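Local coordinates for protein dihydroorotase (Saccharomyces cerevisiae S288C, PDB 6L0A) that catalyses the reversible, zinc-dependent conversion of N-carbamoyl-L-aspartate to dihydroorotate, the third step of de novo pyrimidine biosynthesis, at residues P122-M127 with L132-H137; M72-S77 with P82-E87; K204-L209 with I309-V314. All blocks are in the same frame, centred on the assembly; numbering follows the deposited sequence.

Contact 1 of 3, residues P122-M127 with L132-H137; sequences PIFKAM and LVLNLH. With ZN (zinc ion), chain L.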
loop_
_atom_site.group_PDB
_atom_site.type_symbol
_atom_site.label_atom_id
_atom_site.label_comp_id
_atom_site.label_asym_id
_atom_site.label_seq_id
_atom_site.Cartn_x
_atom_site.Cartn_y
_atom_site.Cartn_z
ATOM N N PRO C 122 32.063 -15.597 -9.153
ATOM C CA PRO C 122 33.452 -15.098 -9.091
ATOM C C PRO C 122 33.609 -13.831 -8.256
ATOM O O PRO C 122 34.629 -13.673 -7.570
ATOM C CB PRO C 122 33.796 -14.862 -10.565
ATOM C CG PRO C 122 32.966 -15.861 -11.291
ATOM C CD PRO C 122 31.651 -15.874 -10.542
ATOM N N ILE C 123 32.622 -12.929 -8.288
ATOM C CA ILE C 123 32.658 -11.752 -7.419
ATOM C C ILE C 123 32.609 -12.170 -5.956
ATOM O O ILE C 123 33.405 -11.707 -5.132
ATOM C CB ILE C 123 31.503 -10.794 -7.759
ATOM C CG1 ILE C 123 31.536 -10.372 -9.235
ATOM C CG2 ILE C 123 31.530 -9.566 -6.817
ATOM C CD1 ILE C 123 32.747 -9.544 -9.611
ATOM N N PHE C 124 31.654 -13.039 -5.603
ATOM C CA PHE C 124 31.511 -13.446 -4.206
ATOM C C PHE C 124 32.751 -14.177 -3.703
ATOM O O PHE C 124 33.124 -14.037 -2.529
ATOM C CB PHE C 124 30.273 -14.333 -4.030
ATOM C CG PHE C 124 28.989 -13.683 -4.462
ATOM C CD1 PHE C 124 28.840 -12.304 -4.418
ATOM C CD2 PHE C 124 27.928 -14.448 -4.916
ATOM C CE1 PHE C 124 27.650 -11.700 -4.808
ATOM C CE2 PHE C 124 26.727 -13.843 -5.327
ATOM C CZ PHE C 124 26.593 -12.474 -5.265
ATOM N N LYS C 125 33.404 -14.956 -4.571
ATOM C CA LYS C 125 34.646 -15.603 -4.167
ATOM C C LYS C 125 35.716 -14.571 -3.840
ATOM O O LYS C 125 36.422 -14.694 -2.832
ATOM C CB LYS C 125 35.124 -16.560 -5.267
ATOM C CG LYS C 125 36.198 -17.585 -4.843
ATOM C CD LYS C 125 35.968 -18.190 -3.438
ATOM C CE LYS C 125 34.645 -18.961 -3.278
ATOM N NZ LYS C 125 34.494 -20.202 -4.100
ATOM N N ALA C 126 35.833 -13.529 -4.668
ATOM C CA ALA C 126 36.801 -12.468 -4.391
ATOM C C ALA C 126 36.444 -11.718 -3.111
ATOM O O ALA C 126 37.314 -11.451 -2.272
ATOM C CB ALA C 126 36.882 -11.511 -5.583
ATOM N N MET C 127 35.161 -11.386 -2.931
ATOM C CA MET C 127 34.741 -10.748 -1.684
ATOM C C MET C 127 35.093 -11.600 -0.474
ATOM O O MET C 127 35.553 -11.079 0.551
ATOM C CB MET C 127 33.236 -10.479 -1.711
ATOM C CG MET C 127 32.836 -9.430 -2.718
ATOM S SD MET C 127 31.045 -9.253 -2.786
ATOM C CE MET C 127 30.777 -8.586 -1.138
ATOM N N LEU C 132 35.182 -8.905 2.711
ATOM C CA LEU C 132 34.212 -7.854 2.441
ATOM C C LEU C 132 32.806 -8.363 2.746
ATOM O O LEU C 132 32.538 -9.566 2.704
ATOM C CB LEU C 132 34.294 -7.396 0.984
ATOM C CG LEU C 132 35.571 -6.714 0.470
ATOM C CD1 LEU C 132 35.507 -6.518 -1.033
ATOM C CD2 LEU C 132 35.784 -5.357 1.166
ATOM N N VAL C 133 31.897 -7.426 3.049
ATOM C CA VAL C 133 30.529 -7.770 3.436
ATOM C C VAL C 133 29.657 -7.767 2.191
ATOM O O VAL C 133 29.764 -6.867 1.361
ATOM C CB VAL C 133 29.995 -6.777 4.487
ATOM C CG1 VAL C 133 28.508 -7.027 4.754
ATOM C CG2 VAL C 133 30.819 -6.856 5.774
ATOM N N LEU C 134 28.804 -8.777 2.038
ATOM C CA LEU C 134 27.834 -8.792 0.948
ATOM C C LEU C 134 26.495 -8.349 1.530
ATOM O O LEU C 134 25.923 -9.050 2.365
ATOM C CB LEU C 134 27.732 -10.177 0.311
ATOM C CG LEU C 134 26.597 -10.344 -0.703
ATOM C CD1 LEU C 134 26.802 -9.420 -1.907
ATOM C CD2 LEU C 134 26.469 -11.809 -1.142
ATOM N N ASN C 135 26.013 -7.178 1.101
ATOM C CA ASN C 135 24.746 -6.619 1.563
ATOM C C ASN C 135 23.655 -6.978 0.569
ATOM O O ASN C 135 23.778 -6.678 -0.615
ATOM C CB ASN C 135 24.835 -5.100 1.682
ATOM C CG ASN C 135 26.075 -4.645 2.418
ATOM O OD1 ASN C 135 27.090 -4.320 1.804
ATOM N ND2 ASN C 135 25.982 -4.580 3.733
ATOM N N LEU C 136 22.576 -7.577 1.054
ATOM C CA LEU C 136 21.502 -8.034 0.190
ATOM C C LEU C 136 20.237 -7.231 0.473
ATOM O O LEU C 136 19.783 -7.179 1.617
ATOM C CB LEU C 136 21.239 -9.521 0.410
ATOM C CG LEU C 136 22.418 -10.456 0.133
ATOM C CD1 LEU C 136 22.054 -11.867 0.528
ATOM C CD2 LEU C 136 22.813 -10.376 -1.343
ATOM N N HIS C 137 19.687 -6.601 -0.559
ATOM C CA HIS C 137 18.282 -6.208 -0.547
ATOM C C HIS C 137 17.516 -7.473 -0.890
ATOM O O HIS C 137 17.394 -7.843 -2.060
ATOM C CB HIS C 137 17.994 -5.088 -1.541
ATOM C CG HIS C 137 16.581 -4.603 -1.488
ATOM N ND1 HIS C 137 16.249 -3.295 -1.190
ATOM C CD2 HIS C 137 15.408 -5.257 -1.676
ATOM C CE1 HIS C 137 14.934 -3.164 -1.211
ATOM N NE2 HIS C 137 14.399 -4.338 -1.502
HETATM ZN ZN ZN L . 16.676 -1.457 0.244
#
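Met-127, on helix 121-130, reaches past Leu-132 to Leu-134 of strand 133-136, within the TIM-barrel fold of the amidohydrolase superfamily: an outer helix turns back and packs on the strand that follows it. The helix and strand segments run at 133° to each other, their axes 9.4 Å apart at the closest.

Followed outward, the Met-127 side chain first sets CB beside CB of Leu-132, at 4.2 Å. CG and SD then continue in an extended line toward the strand, and a bend at the last torsion (chi3 67°) turns the terminal methyl onto the strand backbone. CE lies 3.2 Å from Val-133 O, a tight contact of methyl against carbonyl, and 3.7 Å from CB of Leu-134; CD1 of Leu-134 is slightly farther from the same methyl. The flexible thioether thus bridges from the helix to the strand backbone, its methyl doing the touching. Leu-132 N donates to Met-127 O at 3.1 Å in a nearly straight bond that joins the late helix to the chain entering the strand.

One helical turn earlier, Phe-124 receives the other end of Leu-134. CD2 of that leucine stands over one face of the ring, offset toward the rim, in a CH-pi contact 4.2 Å from the centroid, while CD1 meets CE1 of Phe-124.

Alternation along the strand puts Leu-134 under the helix and turns Val-133 and Asn-135 to its other side; Asn-135 bonds to Tyr-39, Glu-179 and Tyr-312. Farther along the chain, His-137 enters the active site, touching the bound malate and sharing a zinc ion with His-180. Glu-139 holds its NE2, and ND1 binds the metal at 2.4 Å.

Contact 2 of 3, residues M72-S77 with P82-E87; sequences MSFYLS and PDLIHE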
loop_
_atom_site.group_PDB
_atom_site.type_symbol
_atom_site.label_atom_id
_atom_site.label_comp_id
_atom_site.label_asym_id
_atom_site.label_seq_id
_atom_site.Cartn_x
_atom_site.Cartn_y
_atom_site.Cartn_z
ATOM N N MET C 72 32.328 2.579 2.795
ATOM C CA MET C 72 31.842 2.727 1.429
ATOM C C MET C 72 31.537 1.366 0.812
ATOM O O MET C 72 32.009 0.330 1.288
ATOM C CB MET C 72 32.866 3.468 0.571
ATOM C CG MET C 72 33.342 4.800 1.174
ATOM S SD MET C 72 32.023 6.023 1.421
ATOM C CE MET C 72 31.512 6.356 -0.267
ATOM N N SER C 73 30.757 1.379 -0.272
ATOM C CA SER C 73 30.382 0.140 -0.937
ATOM C C SER C 73 30.385 0.307 -2.453
ATOM O O SER C 73 30.279 1.411 -2.996
ATOM C CB SER C 73 28.982 -0.339 -0.510
ATOM O OG SER C 73 28.015 0.654 -0.834
ATOM N N PHE C 74 30.511 -0.833 -3.126
ATOM C CA PHE C 74 30.208 -0.968 -4.540
ATOM C C PHE C 74 28.780 -1.482 -4.726
ATOM O O PHE C 74 28.224 -2.180 -3.875
ATOM C CB PHE C 74 31.168 -1.955 -5.224
ATOM C CG PHE C 74 32.504 -1.366 -5.617
ATOM C CD1 PHE C 74 32.648 -0.007 -5.872
ATOM C CD2 PHE C 74 33.602 -2.195 -5.774
ATOM C CE1 PHE C 74 33.885 0.518 -6.260
ATOM C CE2 PHE C 74 34.838 -1.690 -6.148
ATOM C CZ PHE C 74 34.984 -0.333 -6.396
ATOM N N TYR C 75 28.213 -1.156 -5.879
ATOM C CA TYR C 75 26.928 -1.678 -6.332
ATOM C C TYR C 75 27.174 -2.954 -7.131
ATOM O O TYR C 75 28.040 -2.976 -8.010
ATOM C CB TYR C 75 26.285 -0.590 -7.185
ATOM C CG TYR C 75 24.914 -0.766 -7.778
ATOM C CD1 TYR C 75 24.704 -1.586 -8.885
ATOM C CD2 TYR C 75 23.844 -0.020 -7.296
ATOM C CE1 TYR C 75 23.441 -1.683 -9.465
ATOM C CE2 TYR C 75 22.586 -0.108 -7.869
ATOM C CZ TYR C 75 22.391 -0.943 -8.945
ATOM O OH TYR C 75 21.140 -1.019 -9.513
ATOM N N LEU C 76 26.436 -4.020 -6.825
ATOM C CA LEU C 76 26.673 -5.293 -7.517
ATOM C C LEU C 76 26.123 -5.194 -8.938
ATOM O O LEU C 76 24.912 -5.270 -9.160
ATOM C CB LEU C 76 26.046 -6.456 -6.751
ATOM C CG LEU C 76 26.411 -7.866 -7.275
ATOM C CD1 LEU C 76 27.891 -8.114 -7.113
ATOM C CD2 LEU C 76 25.635 -8.964 -6.553
ATOM N N SER C 77 27.007 -5.031 -9.917
ATOM C CA SER C 77 26.556 -4.768 -11.279
ATOM C C SER C 77 27.263 -5.679 -12.269
ATOM O O SER C 77 28.264 -6.325 -11.954
ATOM C CB SER C 77 26.766 -3.301 -11.687
ATOM O OG SER C 77 28.025 -3.091 -12.292
ATOM N N PRO C 82 36.220 -9.530 -10.521
ATOM C CA PRO C 82 36.977 -9.946 -9.326
ATOM C C PRO C 82 38.256 -9.162 -9.103
ATOM O O PRO C 82 38.624 -8.886 -7.955
ATOM C CB PRO C 82 37.261 -11.432 -9.592
ATOM C CG PRO C 82 36.161 -11.871 -10.507
ATOM C CD PRO C 82 35.840 -10.676 -11.371
ATOM N N ASP C 83 38.957 -8.791 -10.176
ATOM C CA ASP C 83 40.181 -8.015 -10.004
ATOM C C ASP C 83 39.876 -6.663 -9.370
ATOM O O ASP C 83 40.619 -6.196 -8.499
ATOM C CB ASP C 83 40.891 -7.856 -11.349
ATOM C CG ASP C 83 41.416 -9.185 -11.887
ATOM O OD1 ASP C 83 42.638 -9.429 -11.773
ATOM O OD2 ASP C 83 40.608 -9.993 -12.410
ATOM N N LEU C 84 38.755 -6.041 -9.759
ATOM C CA LEU C 84 38.375 -4.758 -9.173
ATOM C C LEU C 84 38.012 -4.908 -7.701
ATOM O O LEU C 84 38.286 -4.011 -6.895
ATOM C CB LEU C 84 37.215 -4.151 -9.955
ATOM C CG LEU C 84 36.588 -2.904 -9.331
ATOM C CD1 LEU C 84 37.651 -1.829 -9.077
ATOM C CD2 LEU C 84 35.466 -2.364 -10.199
ATOM N N ILE C 85 37.389 -6.028 -7.332
ATOM C CA ILE C 85 37.116 -6.304 -5.923
ATOM C C ILE C 85 38.419 -6.370 -5.130
ATOM O O ILE C 85 38.562 -5.745 -4.072
ATOM C CB ILE C 85 36.308 -7.608 -5.785
ATOM C CG1 ILE C 85 34.947 -7.479 -6.476
ATOM C CG2 ILE C 85 36.181 -8.012 -4.314
ATOM C CD1 ILE C 85 33.989 -6.489 -5.796
ATOM N N HIS C 86 39.387 -7.147 -5.627
ATOM C CA HIS C 86 40.684 -7.242 -4.964
ATOM C C HIS C 86 41.366 -5.877 -4.890
ATOM O O HIS C 86 41.903 -5.494 -3.845
ATOM C CB HIS C 86 41.574 -8.249 -5.702
ATOM C CG HIS C 86 41.158 -9.677 -5.516
ATOM N ND1 HIS C 86 41.258 -10.332 -4.310
ATOM C CD2 HIS C 86 40.643 -10.575 -6.391
ATOM C CE1 HIS C 86 40.821 -11.572 -4.445
ATOM N NE2 HIS C 86 40.437 -11.743 -5.698
ATOM N N GLU C 87 41.346 -5.132 -5.996
ATOM C CA GLU C 87 41.987 -3.821 -6.040
ATOM C C GLU C 87 41.362 -2.861 -5.030
ATOM O O GLU C 87 42.070 -2.219 -4.243
ATOM C CB GLU C 87 41.890 -3.259 -7.456
ATOM C CG GLU C 87 42.513 -1.896 -7.640
ATOM C CD GLU C 87 42.412 -1.398 -9.075
ATOM O OE1 GLU C 87 41.277 -1.298 -9.593
ATOM O OE2 GLU C 87 43.463 -1.102 -9.685
#
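Phe-74 and Leu-84 meet with the leucine branch slanting up to the outer end of the aromatic ring. The pair joins a strand-to-helix connection of the TIM barrel: residues 72-77 continue the chain beyond strand 69-71, and residues 82-87 begin the outer helix 82-90. The contact is wholly apolar, without a hydrogen bond between the two segments.

The ring extends from the connection toward the helix with CE2 and CZ foremost. Leu-84 comes from the helix with CG anti to its backbone N (chi1 172°), which carries the fork out to the ring. Its CG is 3.8 Å from CE2 of Phe-74, and the two methyls spread from there: CD1 lies 4.1 Å from CZ and equally close to CE2, whereas CD2 stays beside CE2 alone. This approach is oblique, so the branch meets a corner of the ring at a slant instead of stacking on it. Ile-85, the next residue along the helix, is turned differently; it sends CD1 to the CD2 side of Phe-74, close to the ring plane. Two successive helix residues therefore address the same aromatic group from two directions, one on a slant and one at the rim.

With an alanine in place of Leu-84, CE2 and CZ of Phe-74 would probably lose their hydrocarbon cover from this helix, opening a gap there and giving the ring more room to turn.

Ile-94 also packs on Phe-74, whose backbone bonds with Gly-96. At the helix start, Thr-81 OG1 takes a weak hydrogen bond from Leu-84 N, and farther on Glu-130 holds His-86. The contact at the rim is the looser of the two, with CD1 of Ile-85 at 4.3 Å from CD2 of Phe-74.

Contact 3 of 3, residues K204-L209 with I309-V314; sequences KVAATL and ISFYEV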
loop_
_atom_site.group_PDB
_atom_site.type_symbol
_atom_site.label_atom_id
_atom_site.label_comp_id
_atom_site.label_asym_id
_atom_site.label_seq_id
_atom_site.Cartn_x
_atom_site.Cartn_y
_atom_site.Cartn_z
ATOM N N LYS C 204 28.209 -14.657 11.163
ATOM C CA LYS C 204 28.528 -14.486 9.752
ATOM C C LYS C 204 27.384 -13.894 8.947
ATOM O O LYS C 204 27.623 -13.205 7.948
ATOM C CB LYS C 204 28.913 -15.832 9.123
ATOM C CG LYS C 204 30.276 -16.363 9.539
ATOM C CD LYS C 204 31.402 -15.602 8.862
ATOM C CE LYS C 204 32.753 -16.220 9.200
ATOM N NZ LYS C 204 33.840 -15.204 9.135
ATOM N N VAL C 205 26.151 -14.185 9.332
ATOM C CA VAL C 205 24.971 -13.692 8.635
ATOM C C VAL C 205 24.200 -12.845 9.625
ATOM O O VAL C 205 23.756 -13.345 10.666
ATOM C CB VAL C 205 24.111 -14.840 8.090
ATOM C CG1 VAL C 205 22.830 -14.288 7.467
ATOM C CG2 VAL C 205 24.917 -15.634 7.059
ATOM N N ALA C 206 24.080 -11.556 9.330
ATOM C CA ALA C 206 23.353 -10.634 10.180
ATOM C C ALA C 206 22.199 -10.032 9.391
ATOM O O ALA C 206 22.038 -10.282 8.196
ATOM C CB ALA C 206 24.271 -9.538 10.721
ATOM N N ALA C 207 21.390 -9.250 10.090
ATOM C CA ALA C 207 20.280 -8.530 9.491
ATOM C C ALA C 207 20.255 -7.144 10.101
ATOM O O ALA C 207 20.509 -6.986 11.299
ATOM C CB ALA C 207 18.946 -9.240 9.737
ATOM N N THR C 208 19.993 -6.137 9.280
ATOM C CA THR C 208 19.794 -4.805 9.824
ATOM C C THR C 208 18.300 -4.529 9.954
ATOM O O THR C 208 17.478 -5.097 9.232
ATOM C CB THR C 208 20.467 -3.733 8.967
ATOM O OG1 THR C 208 20.018 -3.838 7.606
ATOM C CG2 THR C 208 22.014 -3.857 9.039
ATOM N N LEU C 209 17.952 -3.688 10.923
ATOM C CA LEU C 209 16.578 -3.246 11.114
ATOM C C LEU C 209 16.549 -1.730 11.062
ATOM O O LEU C 209 17.420 -1.066 11.629
ATOM C CB LEU C 209 16.009 -3.754 12.441
ATOM C CG LEU C 209 15.983 -5.286 12.557
ATOM C CD1 LEU C 209 15.682 -5.698 13.995
ATOM C CD2 LEU C 209 14.957 -5.893 11.595
ATOM N N ILE C 309 29.627 -2.274 14.935
ATOM C CA ILE C 309 31.078 -2.116 15.008
ATOM C C ILE C 309 31.768 -3.476 14.981
ATOM O O ILE C 309 32.778 -3.664 14.290
ATOM C CB ILE C 309 31.452 -1.306 16.264
ATOM C CG1 ILE C 309 31.264 0.187 15.987
ATOM C CG2 ILE C 309 32.884 -1.622 16.712
ATOM C CD1 ILE C 309 31.365 1.065 17.219
ATOM N N SER C 310 31.226 -4.451 15.714
ATOM C CA SER C 310 31.835 -5.778 15.764
ATOM C C SER C 310 31.743 -6.499 14.416
ATOM O O SER C 310 32.722 -7.099 13.955
ATOM C CB SER C 310 31.177 -6.608 16.874
ATOM O OG SER C 310 31.562 -7.974 16.806
ATOM N N PHE C 311 30.571 -6.454 13.772
ATOM C CA PHE C 311 30.376 -7.181 12.517
ATOM C C PHE C 311 31.227 -6.600 11.396
ATOM O O PHE C 311 31.804 -7.345 10.595
ATOM C CB PHE C 311 28.890 -7.158 12.125
ATOM C CG PHE C 311 28.542 -8.066 10.980
ATOM C CD1 PHE C 311 28.247 -9.395 11.202
ATOM C CD2 PHE C 311 28.512 -7.591 9.681
ATOM C CE1 PHE C 311 27.930 -10.249 10.146
ATOM C CE2 PHE C 311 28.198 -8.430 8.632
ATOM C CZ PHE C 311 27.897 -9.765 8.869
ATOM N N TYR C 312 31.294 -5.275 11.300
ATOM C CA TYR C 312 32.098 -4.643 10.267
ATOM C C TYR C 312 33.555 -4.517 10.691
ATOM O O TYR C 312 34.374 -4.027 9.904
ATOM C CB TYR C 312 31.534 -3.264 9.919
ATOM C CG TYR C 312 30.400 -3.304 8.908
ATOM C CD1 TYR C 312 29.077 -3.480 9.311
ATOM C CD2 TYR C 312 30.658 -3.174 7.546
ATOM C CE1 TYR C 312 28.039 -3.522 8.368
ATOM C CE2 TYR C 312 29.641 -3.204 6.610
ATOM C CZ TYR C 312 28.336 -3.383 7.023
ATOM O OH TYR C 312 27.337 -3.421 6.073
ATOM N N GLU C 313 33.868 -4.941 11.915
ATOM C CA GLU C 313 35.220 -4.910 12.476
ATOM C C GLU C 313 35.843 -3.526 12.324
ATOM O O GLU C 313 36.934 -3.355 11.776
ATOM C CB GLU C 313 36.094 -6.004 11.856
ATOM C CG GLU C 313 35.486 -7.386 12.091
ATOM C CD GLU C 313 36.245 -8.526 11.403
ATOM O OE1 GLU C 313 37.423 -8.740 11.746
ATOM O OE2 GLU C 313 35.653 -9.178 10.529
ATOM N N VAL C 314 35.115 -2.524 12.816
ATOM C CA VAL C 314 35.554 -1.135 12.788
ATOM C C VAL C 314 36.606 -0.945 13.871
ATOM O O VAL C 314 36.391 -1.318 15.028
ATOM C CB VAL C 314 34.367 -0.187 13.007
ATOM C CG1 VAL C 314 34.801 1.270 12.867
ATOM C CG2 VAL C 314 33.235 -0.505 12.023
#
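Phe-311 lays one face of its ring over the methyl of Ala-206. CB of the alanine sits 4.1 Å from the ring centroid and 23° off its normal, a CH-pi contact displaced toward the rim, with CE1 of Phe-311 the closest ring atom to CB at 3.8 Å. The ring gets there because CG is anti to the backbone N (chi1 -170°), swinging it from the end of helix 300-312 toward the strand.

The leading edge of the same ring meets backbone. Lys-204 O lies near the ring plane, 3.6 Å from CZ of Phe-311 and 3.7 Å from its CE1, where the slightly positive ring hydrogens probably suit the carbonyl. Strand 205-209 thus offers a methyl to the face, and the residue just before it a carbonyl to the edge; the small alanine probably lets the ring come close to the chain. The side chain of Lys-204 leaves in another direction, its NZ still 6.4 Å from Glu-313 OE2.

The helix ends in a Schellman motif: Glu-313 takes a positive phi, Val-314 N bonds to Ile-309 O at 3.0 Å, and Glu-313 N makes a weak bond to Ser-310 O. Lys-175 binds both Phe-311 O and the Glu-313 carboxylate, fastening this helix end to strand 175-178.

Val-205 and Ala-207 face the outer helix 184-193, while Ala-206 points to the barrel interior beside Phe-254 of strand 253-255. The end of helix 300-312 accordingly sits at the barrel's N-terminal mouth, with Phe-311 packed across Ala-206 of strand 205-209 and Ile-177 of the adjacent strand 175-178.

Overall arrangement
All three contacts are mainly buried and apolar, but they occupy different layers of the barrel. Contact 3 lies nearest the chain centre, inside the barrel toward the N-terminal ends of its strands; contact 1 packs a helix on the outer side of a strand of the same parallel sheet, and contact 2 is farthest out, with a partly exposed leucine. Contacts 1 and 2 touch through successive helices, Leu-132 CD1 meeting Ile-85 CG2. Contacts 1 and 3 meet inside the barrel, where Val-133 packs on Phe-311 and Tyr-312. Contacts 2 and 3 do not touch. Only contact 1 has a hydrogen bond between its segments and reaches a zinc ion.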